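Probable chemoreceptor (Methyl-accepting chemotaxis) transmembrane protein (Rhizobium meliloti, PDB 6D8V) senses quaternary ammonium compounds for bacterial chemotaxis, binding 1,1-dimethyl-prolinium in a pocket of its sensory domain. Local coordinates at residues L6-A11 against P231-N236; S20-S25 against D179-V184; L195-K200 against V257-L262; F245-Y250 against L262-V267. All blocks are in the same frame, centred on the assembly; numbering follows the deposited sequence.

Interaction 1. Residues L6-A11 against P231-N236; sequences LVFDGA and PRMIEN
Phe8 and Met233 both place CG anti to their own backbone N (chi1 -166° and -163°), and the later torsions carry the Met233 chain on, extended, from strand 232-239 towards helix 2-45. The evidence for a face-on approach is direct: Met233 CB lies 4.3 Å from the centroid of the Phe8 ring and only 11° off its normal, a CH-pi contact over the ring centre. Farther out, Met233 SD stands obliquely to the same ring, 4.9 Å from the Phe8 centroid, as a Met-aromatic contact, and also meets Phe8 CB at 4.0 Å. The methyl group reaches the helix itself. There Met233 CE touches Val7 CG1 at 3.4 Å and Phe8 N at 3.6 Å, the Val7 and Met233 side chains crossing at about a right angle. Pro231 comes at the ring edge, CB near the plane and 3.9 Å from Phe8 CZ. Nearby, Lys12 makes a cation-pi contact with Phe8, and Val248 of the adjoining strand packs against Met233. No hydrogen bond joins the two segments. Apolar burial and van der Waals contact, with minor CH-pi and sulfur-aromatic terms, therefore join helix to strand here, as one small part of the packing of helix 2-45 on the sheet face, and no directional polar bond fixes the setting of the ring.

Interaction 2. Residues S20-S25 against D179-V184; sequences SDIAGS and DRLSAV
Arg180 reaches from helix 174-183 across to Asp21, Ile22 and Ser25 of helix 2-45, a helix-helix contact whose short axes pass 11.0 Å apart at 134°. Its CB lies 4.3 Å from Ile22 CD1, which also meets Leu181 CD2 at 4.2 Å. The chi2 bend places CD, 4.1 Å from both Asp21 OD1 and Ser25 OG, and the chi3 bend then places NE 3.4 Å from Asp21 OD1. That oxygen sits 3.2 Å above the guanidinium plane, over its centre near CZ, where no N-H points, so the salt bridge rests on charge alone; the carboxylate and guanidinium planes are 80° apart. NH2 lies 3.4 Å from Asp21 OD1 and is the guanidinium nitrogen nearest to OD2. NH1 ends close to Ser25 OG, but the angle is too poor for a hydrogen bond; Ser25 OG instead donates to Asp21 O at 2.9 Å, reaching that carbonyl from the face opposite to Ser25 N. Val184 CG1 flanks Asp21 OD2, and Phe67 adds a cation-pi partner for Arg180. The polar part of the contact is thus electrostatic and weakly directional, beside an apolar patch at Ile22 and Leu181, and the guanidinium probably offsets the charge of the Asp21 carboxylate and favours its ionised form.

Interaction 3. Residues L195-K200 against V257-L262; sequences LSQSGK and VNAQWL
Leu195 and Leu262 form an antiparallel hydrogen-bonded pair with CA atoms 4.7 Å apart, Leu195 N giving to Leu262 O at 2.7 Å and Leu262 N returning a bond to Leu195 O at 3.0 Å. Their side chains share one sheet face and meet at the root, CB to CB at 3.6 Å, while Leu262 CD2 also lies beside Ser196 O. One residue past Ser196, Gln197 carries the side-chain contact. Its chain bends at chi2 (95°), and its side chain runs beside that of Trp261, pointing the same way. Trp261 NE1 donates to Gln197 OE1 at 3.1 Å, a bent bond (140° at the hydrogen) that leaves the indole nitrogen 38° above the amide carbonyl plane. Gln197 CG also rests on Ala259 CB at 3.5 Å, and Gln197 CA makes a CA-H...O contact with Gln260 O. Ser196 OG accepts from Lys200 N and hydrogen-bonds Gln138 OE1, tying the turn to the neighbouring loop. Ile136, from the other sheet, touches both Ala259 and Trp261. The bend is a type I turn from Ser196 to Gly199, closed by Gly199 N to Ser196 O and followed by a bond from Ser196 N to Lys200 O; with Gly199 at positive phi, it fits a type I turn with a G1 beta bulge, here ending the outermost strand 191-195 of the four-stranded sheet.

Interaction 4. Residues F245-Y250 against L262-V267; sequences FDRVVY and LVLVDV
Tyr250 N donates to Val263 O at 2.7 Å, and Val263 N answers with a bond to Tyr250 O, completing one of three hydrogen-bonded pairs in this antiparallel register. Val248 with Val265 repeats the pattern: Val248 N to Val265 O is 3.0 Å and nearly straight. The third pair rests on Val267 N to Asp246 O at 3.0 Å, its return bond being less certain. Between them CA-H...O contacts fill in, such as Leu264 CA to Val248 O at 3.2 Å. Side chains alternate between two faces. On one, Val248 CB packs against Val265 CG1 at 3.4 Å and Tyr250 CB against Val263 CB at 4.1 Å. On the other, Val249 CG1 meets Leu264 CD2 at 3.6 Å. Arg247 shares that second face: CG is anti to the backbone N (chi1 -178°), and bends at chi2 and chi3 follow, the guanidinium lying beside the Asp266 carboxylate, planes 36° apart. Arg247 NH1 is 2.7 Å from Asp266 OD2, a salt bridge whose hydrogen bond is weak (122° at the hydrogen); the exact setting of the carboxylate is uncertain. Arg247 NH2 bonds Tyr239 and, weakly, NE Tyr214. The hairpin forms the middle of the four-stranded sheet, flanked by strands 232-239 and 191-195. Helix 2-45 lies against the face of Val248, Tyr250 and Val265, through Phe8, Ala11 and Ala15, whereas helix 219-228 meets Val249 through Val222 and Ala225.

In the fold
From the N terminus, helix 2-45 enters interaction 1 at 6-11 and interaction 2 at 20-25. Interaction 1 closes a span of 219 residues on strand 232-239; interaction 2, nested within it, closes 153 on helix 174-183. Interaction 3 follows interaction 2 in series but crosses interaction 1, since 195-200 lies inside that span and 257-262 beyond it. Interaction 4 closes a hairpin of 11 intervening residues, in series after interaction 1 and crossing interaction 3, with which it shares Leu262. Interactions 1, 3 and 4 reach the four-stranded sheet, and Ile22 touching Trp261 links interaction 2 to it. This sheet is a second lobe beside the ligand-binding one, with helix 2-45 along it, consistent with a double-Cache arrangement.

Interaction 1. Residues L6-A11 against P231-N236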
loop_
_atom_site.group_PDB
_atom_site.type_symbol
_atom_site.label_atom_id
_atom_site.label_comp_id
_atom_site.label_asym_id
_atom_site.label_seq_id
_atom_site.Cartn_x
_atom_site.Cartn_y
_atom_site.Cartn_z
ATOM N N LEU A 6 -14.774 29.193 -0.459
ATOM C CA LEU A 6 -14.674 28.774 0.937
ATOM C C LEU A 6 -14.771 27.258 1.075
ATOM O O LEU A 6 -14.069 26.656 1.897
ATOM C CB LEU A 6 -15.763 29.462 1.763
ATOM C CG LEU A 6 -16.042 28.903 3.156
ATOM C CD1 LEU A 6 -14.743 28.594 3.871
ATOM C CD2 LEU A 6 -16.865 29.895 3.957
ATOM N N VAL A 7 -15.643 26.621 0.294
ATOM C CA VAL A 7 -15.695 25.163 0.308
ATOM C C VAL A 7 -14.363 24.593 -0.154
ATOM O O VAL A 7 -13.820 23.661 0.455
ATOM C CB VAL A 7 -16.866 24.654 -0.558
ATOM C CG1 VAL A 7 -16.871 23.137 -0.613
ATOM C CG2 VAL A 7 -18.190 25.167 -0.012
ATOM N N PHE A 8 -13.808 25.154 -1.230
ATOM C CA PHE A 8 -12.513 24.697 -1.728
ATOM C C PHE A 8 -11.421 24.850 -0.667
ATOM O O PHE A 8 -10.627 23.925 -0.449
ATOM C CB PHE A 8 -12.159 25.465 -3.004
ATOM C CG PHE A 8 -11.029 24.864 -3.792
ATOM C CD1 PHE A 8 -10.559 23.592 -3.516
ATOM C CD2 PHE A 8 -10.429 25.587 -4.811
ATOM C CE1 PHE A 8 -9.509 23.051 -4.247
ATOM C CE2 PHE A 8 -9.382 25.050 -5.543
ATOM C CZ PHE A 8 -8.921 23.780 -5.261
ATOM N N ASP A 9 -11.371 25.994 0.022
ATOM C CA ASP A 9 -10.337 26.178 1.039
ATOM C C ASP A 9 -10.508 25.184 2.185
ATOM O O ASP A 9 -9.590 24.411 2.488
ATOM C CB ASP A 9 -10.342 27.619 1.557
ATOM C CG ASP A 9 -9.896 28.628 0.501
ATOM O OD1 ASP A 9 -9.132 28.257 -0.420
ATOM O OD2 ASP A 9 -10.311 29.801 0.595
ATOM N N GLY A 10 -11.680 25.175 2.827
ATOM C CA GLY A 10 -11.896 24.270 3.953
ATOM C C GLY A 10 -11.557 22.827 3.624
ATOM O O GLY A 10 -10.876 22.139 4.394
ATOM N N ALA A 11 -12.044 22.342 2.480
ATOM C CA ALA A 11 -11.690 20.996 2.030
ATOM C C ALA A 11 -10.182 20.839 1.847
ATOM O O ALA A 11 -9.606 19.810 2.223
ATOM C CB ALA A 11 -12.416 20.669 0.723
ATOM N N PRO A 231 -4.250 20.890 -6.499
ATOM C CA PRO A 231 -5.634 20.501 -6.217
ATOM C C PRO A 231 -6.586 20.930 -7.316
ATOM O O PRO A 231 -6.375 21.932 -8.000
ATOM C CB PRO A 231 -5.938 21.232 -4.905
ATOM C CG PRO A 231 -4.581 21.411 -4.272
ATOM C CD PRO A 231 -3.680 21.710 -5.423
ATOM N N ARG A 232 -7.641 20.141 -7.489
ATOM C CA ARG A 232 -8.763 20.501 -8.340
ATOM C C ARG A 232 -10.058 20.344 -7.548
ATOM O O ARG A 232 -10.090 19.707 -6.489
ATOM C CB ARG A 232 -8.799 19.648 -9.619
ATOM C CG ARG A 232 -7.606 19.862 -10.539
ATOM C CD ARG A 232 -7.544 21.304 -11.065
ATOM N NE ARG A 232 -6.175 21.825 -11.075
ATOM C CZ ARG A 232 -5.235 21.449 -11.937
ATOM N NH1 ARG A 232 -4.022 21.974 -11.863
ATOM N NH2 ARG A 232 -5.506 20.537 -12.864
ATOM N N MET A 233 -11.127 20.956 -8.064
ATOM C CA MET A 233 -12.453 20.833 -7.473
ATOM C C MET A 233 -13.456 20.512 -8.566
ATOM O O MET A 233 -13.587 21.263 -9.536
ATOM C CB MET A 233 -12.869 22.105 -6.738
ATOM C CG MET A 233 -14.041 21.913 -5.775
ATOM S SD MET A 233 -14.768 23.498 -5.313
ATOM C CE MET A 233 -15.515 23.115 -3.729
ATOM N N ILE A 234 -14.154 19.397 -8.401
ATOM C CA ILE A 234 -15.256 19.013 -9.270
ATOM C C ILE A 234 -16.528 19.609 -8.683
ATOM O O ILE A 234 -16.880 19.319 -7.534
ATOM C CB ILE A 234 -15.347 17.486 -9.384
ATOM C CG1 ILE A 234 -13.939 16.923 -9.594
ATOM C CG2 ILE A 234 -16.246 17.085 -10.533
ATOM C CD1 ILE A 234 -13.852 15.423 -9.595
ATOM N N GLU A 235 -17.196 20.468 -9.452
ATOM C CA GLU A 235 -18.327 21.222 -8.936
ATOM C C GLU A 235 -19.642 20.541 -9.281
ATOM O O GLU A 235 -19.845 20.079 -10.407
ATOM C CB GLU A 235 -18.327 22.649 -9.483
ATOM C CG GLU A 235 -17.191 23.520 -8.982
ATOM C CD GLU A 235 -17.292 24.954 -9.472
ATOM O OE1 GLU A 235 -17.879 25.183 -10.552
ATOM O OE2 GLU A 235 -16.788 25.852 -8.766
ATOM N N ASN A 236 -20.494 20.458 -8.290
ATOM C CA ASN A 236 -21.796 19.928 -8.488
ATOM C C ASN A 236 -21.930 18.589 -9.112
ATOM O O ASN A 236 -22.186 18.502 -10.290
ATOM C CB ASN A 236 -22.726 20.894 -9.155
ATOM C CG ASN A 236 -24.063 20.871 -8.516
ATOM O OD1 ASN A 236 -24.428 19.914 -7.875
ATOM N ND2 ASN A 236 -24.778 21.930 -8.643
#

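Interaction 2. Residues S20-S25 against D179-V184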
loop_
_atom_site.group_PDB
_atom_site.type_symbol
_atom_site.label_atom_id
_atom_site.label_comp_id
_atom_site.label_asym_id
_atom_site.label_seq_id
_atom_site.Cartn_x
_atom_site.Cartn_y
_atom_site.Cartn_z
ATOM N N SER A 20 -1.007 14.403 5.358
ATOM C CA SER A 20 0.192 14.248 6.179
ATOM C C SER A 20 0.078 13.037 7.097
ATOM O O SER A 20 1.093 12.421 7.441
ATOM C CB SER A 20 0.460 15.510 6.990
ATOM O OG SER A 20 -0.373 15.561 8.123
ATOM N N ASP A 21 -1.144 12.678 7.495
ATOM C CA ASP A 21 -1.333 11.465 8.277
ATOM C C ASP A 21 -1.081 10.221 7.435
ATOM O O ASP A 21 -0.328 9.334 7.853
ATOM C CB ASP A 21 -2.732 11.441 8.883
ATOM C CG ASP A 21 -2.890 10.355 9.919
ATOM O OD1 ASP A 21 -2.821 9.165 9.550
ATOM O OD2 ASP A 21 -3.053 10.690 11.109
ATOM N N ILE A 22 -1.687 10.136 6.245
ATOM C CA ILE A 22 -1.426 8.996 5.375
ATOM C C ILE A 22 0.049 8.958 4.988
ATOM O O ILE A 22 0.713 7.919 5.081
ATOM C CB ILE A 22 -2.337 9.036 4.134
ATOM C CG1 ILE A 22 -3.802 8.954 4.549
ATOM C CG2 ILE A 22 -2.027 7.869 3.211
ATOM C CD1 ILE A 22 -4.107 7.734 5.366
ATOM N N ALA A 23 0.588 10.096 4.547
ATOM C CA ALA A 23 1.986 10.123 4.116
ATOM C C ALA A 23 2.930 9.742 5.254
ATOM O O ALA A 23 3.931 9.049 5.038
ATOM C CB ALA A 23 2.327 11.503 3.560
ATOM N N GLY A 24 2.622 10.179 6.476
ATOM C CA GLY A 24 3.436 9.782 7.610
ATOM C C GLY A 24 3.378 8.293 7.861
ATOM O O GLY A 24 4.406 7.613 7.919
ATOM N N SER A 25 2.166 7.757 8.014
ATOM C CA SER A 25 2.007 6.316 8.166
ATOM C C SER A 25 2.751 5.553 7.067
ATOM O O SER A 25 3.498 4.608 7.361
ATOM C CB SER A 25 0.521 5.956 8.176
ATOM O OG SER A 25 -0.180 6.732 9.129
ATOM N N ASP A 179 -10.091 2.744 7.537
ATOM C CA ASP A 179 -10.199 2.990 8.973
ATOM C C ASP A 179 -9.549 4.312 9.359
ATOM O O ASP A 179 -10.130 5.102 10.111
ATOM C CB ASP A 179 -9.569 1.835 9.757
ATOM C CG ASP A 179 -10.495 0.636 9.884
ATOM O OD1 ASP A 179 -11.685 0.750 9.518
ATOM O OD2 ASP A 179 -10.030 -0.426 10.353
ATOM N N ARG A 180 -8.335 4.569 8.866
ATOM C CA ARG A 180 -7.668 5.826 9.190
ATOM C C ARG A 180 -8.486 7.024 8.726
ATOM O O ARG A 180 -8.549 8.045 9.419
ATOM C CB ARG A 180 -6.271 5.867 8.570
ATOM C CG ARG A 180 -5.367 4.727 9.012
ATOM C CD ARG A 180 -3.970 5.205 9.367
ATOM N NE ARG A 180 -3.944 6.082 10.531
ATOM C CZ ARG A 180 -2.862 6.296 11.268
ATOM N NH1 ARG A 180 -1.730 5.686 10.957
ATOM N NH2 ARG A 180 -2.915 7.112 12.315
ATOM N N LEU A 181 -9.120 6.921 7.558
ATOM C CA LEU A 181 -9.921 8.034 7.064
ATOM C C LEU A 181 -11.156 8.287 7.910
ATOM O O LEU A 181 -11.806 9.323 7.733
ATOM C CB LEU A 181 -10.335 7.789 5.618
ATOM C CG LEU A 181 -9.174 7.740 4.631
ATOM C CD1 LEU A 181 -9.703 7.838 3.214
ATOM C CD2 LEU A 181 -8.176 8.850 4.916
ATOM N N SER A 182 -11.509 7.366 8.800
ATOM C CA SER A 182 -12.516 7.633 9.813
ATOM C C SER A 182 -11.924 7.884 11.191
ATOM O O SER A 182 -12.623 8.427 12.051
ATOM C CB SER A 182 -13.514 6.475 9.889
ATOM O OG SER A 182 -14.526 6.629 8.899
ATOM N N ALA A 183 -10.718 7.461 11.470
ATOM C CA ALA A 183 -10.094 7.860 12.720
ATOM C C ALA A 183 -9.761 9.344 12.786
ATOM O O ALA A 183 -9.852 9.956 13.820
ATOM C CB ALA A 183 -8.898 7.016 13.036
ATOM N N VAL A 184 -9.400 9.922 11.654
ATOM C CA VAL A 184 -9.248 11.351 11.528
ATOM C C VAL A 184 -10.413 11.805 10.649
ATOM O O VAL A 184 -10.517 11.456 9.497
ATOM C CB VAL A 184 -7.859 11.693 10.962
ATOM C CG1 VAL A 184 -6.811 10.751 11.504
ATOM C CG2 VAL A 184 -7.817 11.601 9.475
#

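Interaction 3. Residues L195-K200 against V257-L262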
loop_
_atom_site.group_PDB
_atom_site.type_symbol
_atom_site.label_atom_id
_atom_site.label_comp_id
_atom_site.label_asym_id
_atom_site.label_seq_id
_atom_site.Cartn_x
_atom_site.Cartn_y
_atom_site.Cartn_z
ATOM N N LEU A 195 -7.617 8.074 -3.749
ATOM C CA LEU A 195 -7.272 7.504 -5.045
ATOM C C LEU A 195 -5.787 7.181 -5.096
ATOM O O LEU A 195 -4.971 7.805 -4.413
ATOM C CB LEU A 195 -7.628 8.457 -6.195
ATOM C CG LEU A 195 -9.113 8.623 -6.500
ATOM C CD1 LEU A 195 -9.345 9.356 -7.813
ATOM C CD2 LEU A 195 -9.771 7.257 -6.521
ATOM N N SER A 196 -5.439 6.200 -5.930
ATOM C CA SER A 196 -4.065 5.729 -6.028
ATOM C C SER A 196 -3.265 6.568 -7.023
ATOM O O SER A 196 -3.730 7.582 -7.550
ATOM C CB SER A 196 -4.025 4.261 -6.437
ATOM O OG SER A 196 -4.258 4.123 -7.831
ATOM N N GLN A 197 -2.042 6.105 -7.296
ATOM C CA GLN A 197 -1.131 6.764 -8.227
ATOM C C GLN A 197 -1.748 6.970 -9.608
ATOM O O GLN A 197 -1.384 7.917 -10.317
ATOM C CB GLN A 197 0.136 5.922 -8.352
ATOM C CG GLN A 197 0.685 5.423 -7.023
ATOM C CD GLN A 197 0.230 4.021 -6.666
ATOM O OE1 GLN A 197 -0.722 3.840 -5.902
ATOM N NE2 GLN A 197 0.923 3.016 -7.202
ATOM N N SER A 198 -2.641 6.073 -10.025
ATOM C CA SER A 198 -3.251 6.137 -11.344
ATOM C C SER A 198 -4.735 6.456 -11.271
ATOM O O SER A 198 -5.441 6.337 -12.282
ATOM C CB SER A 198 -3.026 4.824 -12.094
ATOM O OG SER A 198 -3.564 3.730 -11.376
ATOM N N GLY A 199 -5.226 6.859 -10.101
ATOM C CA GLY A 199 -6.631 7.162 -9.955
ATOM C C GLY A 199 -7.511 5.969 -9.654
ATOM O O GLY A 199 -8.733 6.070 -9.795
ATOM N N LYS A 200 -6.934 4.836 -9.268
ATOM C CA LYS A 200 -7.732 3.712 -8.805
ATOM C C LYS A 200 -8.246 4.003 -7.396
ATOM O O LYS A 200 -7.614 4.737 -6.624
ATOM C CB LYS A 200 -6.896 2.424 -8.808
ATOM C CG LYS A 200 -6.112 2.124 -10.084
ATOM C CD LYS A 200 -6.799 1.043 -10.900
ATOM C CE LYS A 200 -5.840 0.326 -11.852
ATOM N NZ LYS A 200 -4.688 -0.307 -11.133
ATOM N N VAL A 257 8.592 6.073 -1.748
ATOM C CA VAL A 257 8.222 5.036 -2.671
ATOM C C VAL A 257 7.875 5.587 -3.990
ATOM O O VAL A 257 7.320 4.980 -4.807
ATOM C CB VAL A 257 7.035 4.334 -2.164
ATOM C CG1 VAL A 257 7.381 3.704 -0.889
ATOM C CG2 VAL A 257 5.978 5.315 -1.874
ATOM N N ASN A 258 8.199 6.802 -4.184
ATOM C CA ASN A 258 8.085 7.396 -5.515
ATOM C C ASN A 258 6.675 7.216 -6.087
ATOM O O ASN A 258 6.430 6.442 -7.017
ATOM C CB ASN A 258 9.135 6.803 -6.457
ATOM C CG ASN A 258 9.156 7.491 -7.809
ATOM O OD1 ASN A 258 9.030 8.714 -7.905
ATOM N ND2 ASN A 258 9.300 6.701 -8.869
ATOM N N ALA A 259 5.751 7.974 -5.503
ATOM C CA ALA A 259 4.360 7.939 -5.929
ATOM C C ALA A 259 3.597 9.024 -5.187
ATOM O O ALA A 259 4.069 9.566 -4.187
ATOM C CB ALA A 259 3.714 6.574 -5.679
ATOM N N GLN A 260 2.411 9.338 -5.696
ATOM C CA GLN A 260 1.503 10.248 -5.025
ATOM C C GLN A 260 0.104 9.647 -5.022
ATOM O O GLN A 260 -0.239 8.808 -5.858
ATOM C CB GLN A 260 1.484 11.619 -5.694
ATOM C CG GLN A 260 1.117 11.587 -7.158
ATOM C CD GLN A 260 0.910 12.972 -7.715
ATOM O OE1 GLN A 260 1.203 13.965 -7.050
ATOM N NE2 GLN A 260 0.395 13.051 -8.936
ATOM N N TRP A 261 -0.699 10.089 -4.061
ATOM C CA TRP A 261 -2.093 9.694 -3.954
ATOM C C TRP A 261 -2.991 10.924 -3.968
ATOM O O TRP A 261 -2.547 12.051 -3.732
ATOM C CB TRP A 261 -2.351 8.898 -2.677
ATOM C CG TRP A 261 -1.807 7.508 -2.708
ATOM C CD1 TRP A 261 -1.207 6.877 -3.758
ATOM C CD2 TRP A 261 -1.819 6.569 -1.630
ATOM N NE1 TRP A 261 -0.845 5.598 -3.399
ATOM C CE2 TRP A 261 -1.209 5.388 -2.096
ATOM C CE3 TRP A 261 -2.284 6.616 -0.312
ATOM C CZ2 TRP A 261 -1.049 4.266 -1.293
ATOM C CZ3 TRP A 261 -2.127 5.499 0.487
ATOM C CH2 TRP A 261 -1.518 4.338 -0.009
ATOM N N LEU A 262 -4.272 10.691 -4.232
ATOM C CA LEU A 262 -5.295 11.724 -4.172
ATOM C C LEU A 262 -6.150 11.508 -2.933
ATOM O O LEU A 262 -6.685 10.416 -2.715
ATOM C CB LEU A 262 -6.198 11.714 -5.411
ATOM C CG LEU A 262 -5.593 12.087 -6.745
ATOM C CD1 LEU A 262 -4.651 13.265 -6.566
ATOM C CD2 LEU A 262 -4.872 10.893 -7.334
#

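Interaction 4. Residues F245-Y250 against L262-V267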
loop_
_atom_site.group_PDB
_atom_site.type_symbol
_atom_site.label_atom_id
_atom_site.label_comp_id
_atom_site.label_asym_id
_atom_site.label_seq_id
_atom_site.Cartn_x
_atom_site.Cartn_y
_atom_site.Cartn_z
ATOM N N PHE A 245 -23.136 17.665 -4.076
ATOM C CA PHE A 245 -21.974 18.089 -3.356
ATOM C C PHE A 245 -20.854 18.358 -4.280
ATOM O O PHE A 245 -20.959 18.183 -5.474
ATOM C CB PHE A 245 -21.560 17.061 -2.327
ATOM C CG PHE A 245 -21.336 15.700 -2.880
ATOM C CD1 PHE A 245 -21.586 14.618 -2.117
ATOM C CD2 PHE A 245 -20.862 15.515 -4.134
ATOM C CE1 PHE A 245 -21.384 13.369 -2.618
ATOM C CE2 PHE A 245 -20.639 14.291 -4.636
ATOM C CZ PHE A 245 -20.906 13.216 -3.889
ATOM N N ASP A 246 -19.777 18.812 -3.688
ATOM C CA ASP A 246 -18.564 19.098 -4.438
ATOM C C ASP A 246 -17.500 18.058 -4.111
ATOM O O ASP A 246 -17.411 17.568 -2.981
ATOM C CB ASP A 246 -18.030 20.496 -4.103
ATOM C CG ASP A 246 -19.002 21.601 -4.460
ATOM O OD1 ASP A 246 -19.379 21.708 -5.647
ATOM O OD2 ASP A 246 -19.388 22.366 -3.551
ATOM N N ARG A 247 -16.676 17.731 -5.104
ATOM C CA ARG A 247 -15.571 16.793 -4.932
ATOM C C ARG A 247 -14.272 17.566 -5.090
ATOM O O ARG A 247 -13.979 18.074 -6.174
ATOM C CB ARG A 247 -15.648 15.650 -5.942
ATOM C CG ARG A 247 -14.555 14.606 -5.786
ATOM C CD ARG A 247 -15.080 13.305 -5.197
ATOM N NE ARG A 247 -15.783 12.489 -6.191
ATOM C CZ ARG A 247 -16.658 11.537 -5.893
ATOM N NH1 ARG A 247 -16.951 11.276 -4.627
ATOM N NH2 ARG A 247 -17.243 10.853 -6.862
ATOM N N VAL A 248 -13.501 17.666 -4.012
ATOM C CA VAL A 248 -12.175 18.268 -4.058
ATOM C C VAL A 248 -11.143 17.151 -4.100
ATOM O O VAL A 248 -11.189 16.220 -3.285
ATOM C CB VAL A 248 -11.933 19.196 -2.855
ATOM C CG1 VAL A 248 -10.492 19.646 -2.836
ATOM C CG2 VAL A 248 -12.851 20.394 -2.919
ATOM N N VAL A 249 -10.213 17.242 -5.045
ATOM C CA VAL A 249 -9.140 16.268 -5.189
ATOM C C VAL A 249 -7.838 16.921 -4.752
ATOM O O VAL A 249 -7.560 18.075 -5.098
ATOM C CB VAL A 249 -9.055 15.741 -6.635
ATOM C CG1 VAL A 249 -10.445 15.472 -7.169
ATOM C CG2 VAL A 249 -8.350 16.734 -7.515
ATOM N N TYR A 250 -7.042 16.186 -3.976
ATOM C CA TYR A 250 -5.847 16.739 -3.336
ATOM C C TYR A 250 -4.708 15.738 -3.486
ATOM O O TYR A 250 -4.581 14.793 -2.695
ATOM C CB TYR A 250 -6.122 17.057 -1.864
ATOM C CG TYR A 250 -5.078 17.885 -1.159
ATOM C CD1 TYR A 250 -5.133 19.279 -1.180
ATOM C CD2 TYR A 250 -4.055 17.279 -0.431
ATOM C CE1 TYR A 250 -4.189 20.043 -0.519
ATOM C CE2 TYR A 250 -3.107 18.034 0.235
ATOM C CZ TYR A 250 -3.172 19.414 0.190
ATOM O OH TYR A 250 -2.216 20.164 0.857
ATOM N N LEU A 262 -4.272 10.691 -4.232
ATOM C CA LEU A 262 -5.295 11.724 -4.172
ATOM C C LEU A 262 -6.150 11.508 -2.933
ATOM O O LEU A 262 -6.685 10.416 -2.715
ATOM C CB LEU A 262 -6.198 11.714 -5.411
ATOM C CG LEU A 262 -5.593 12.087 -6.745
ATOM C CD1 LEU A 262 -4.651 13.265 -6.566
ATOM C CD2 LEU A 262 -4.872 10.893 -7.334
ATOM N N VAL A 263 -6.271 12.544 -2.132
ATOM C CA VAL A 263 -7.351 12.646 -1.170
ATOM C C VAL A 263 -8.543 13.236 -1.905
ATOM O O VAL A 263 -8.404 14.202 -2.664
ATOM C CB VAL A 263 -6.939 13.517 0.030
ATOM C CG1 VAL A 263 -8.093 13.701 0.980
ATOM C CG2 VAL A 263 -5.759 12.890 0.752
ATOM N N LEU A 264 -9.698 12.621 -1.732
ATOM C CA LEU A 264 -10.952 13.173 -2.208
ATOM C C LEU A 264 -11.761 13.558 -0.987
ATOM O O LEU A 264 -11.935 12.751 -0.069
ATOM C CB LEU A 264 -11.743 12.168 -3.049
ATOM C CG LEU A 264 -11.054 11.459 -4.206
ATOM C CD1 LEU A 264 -12.068 10.560 -4.890
ATOM C CD2 LEU A 264 -10.470 12.466 -5.180
ATOM N N VAL A 265 -12.254 14.780 -0.976
ATOM C CA VAL A 265 -13.039 15.277 0.139
ATOM C C VAL A 265 -14.357 15.761 -0.441
ATOM O O VAL A 265 -14.377 16.633 -1.320
ATOM C CB VAL A 265 -12.287 16.374 0.916
ATOM C CG1 VAL A 265 -11.521 17.266 -0.055
ATOM C CG2 VAL A 265 -13.237 17.162 1.805
ATOM N N ASP A 266 -15.447 15.153 0.010
ATOM C CA ASP A 266 -16.771 15.422 -0.520
ATOM C C ASP A 266 -17.510 16.308 0.468
ATOM O O ASP A 266 -17.643 15.955 1.646
ATOM C CB ASP A 266 -17.529 14.115 -0.762
ATOM C CG ASP A 266 -17.002 13.339 -1.974
ATOM O OD1 ASP A 266 -16.187 13.897 -2.740
ATOM O OD2 ASP A 266 -17.405 12.172 -2.172
ATOM N N VAL A 267 -17.963 17.463 -0.009
ATOM C CA VAL A 267 -18.656 18.436 0.825
ATOM C C VAL A 267 -20.044 18.657 0.238
ATOM O O VAL A 267 -20.168 19.069 -0.916
ATOM C CB VAL A 267 -17.888 19.766 0.928
ATOM C CG1 VAL A 267 -18.514 20.665 1.985
ATOM C CG2 VAL A 267 -16.414 19.502 1.253
#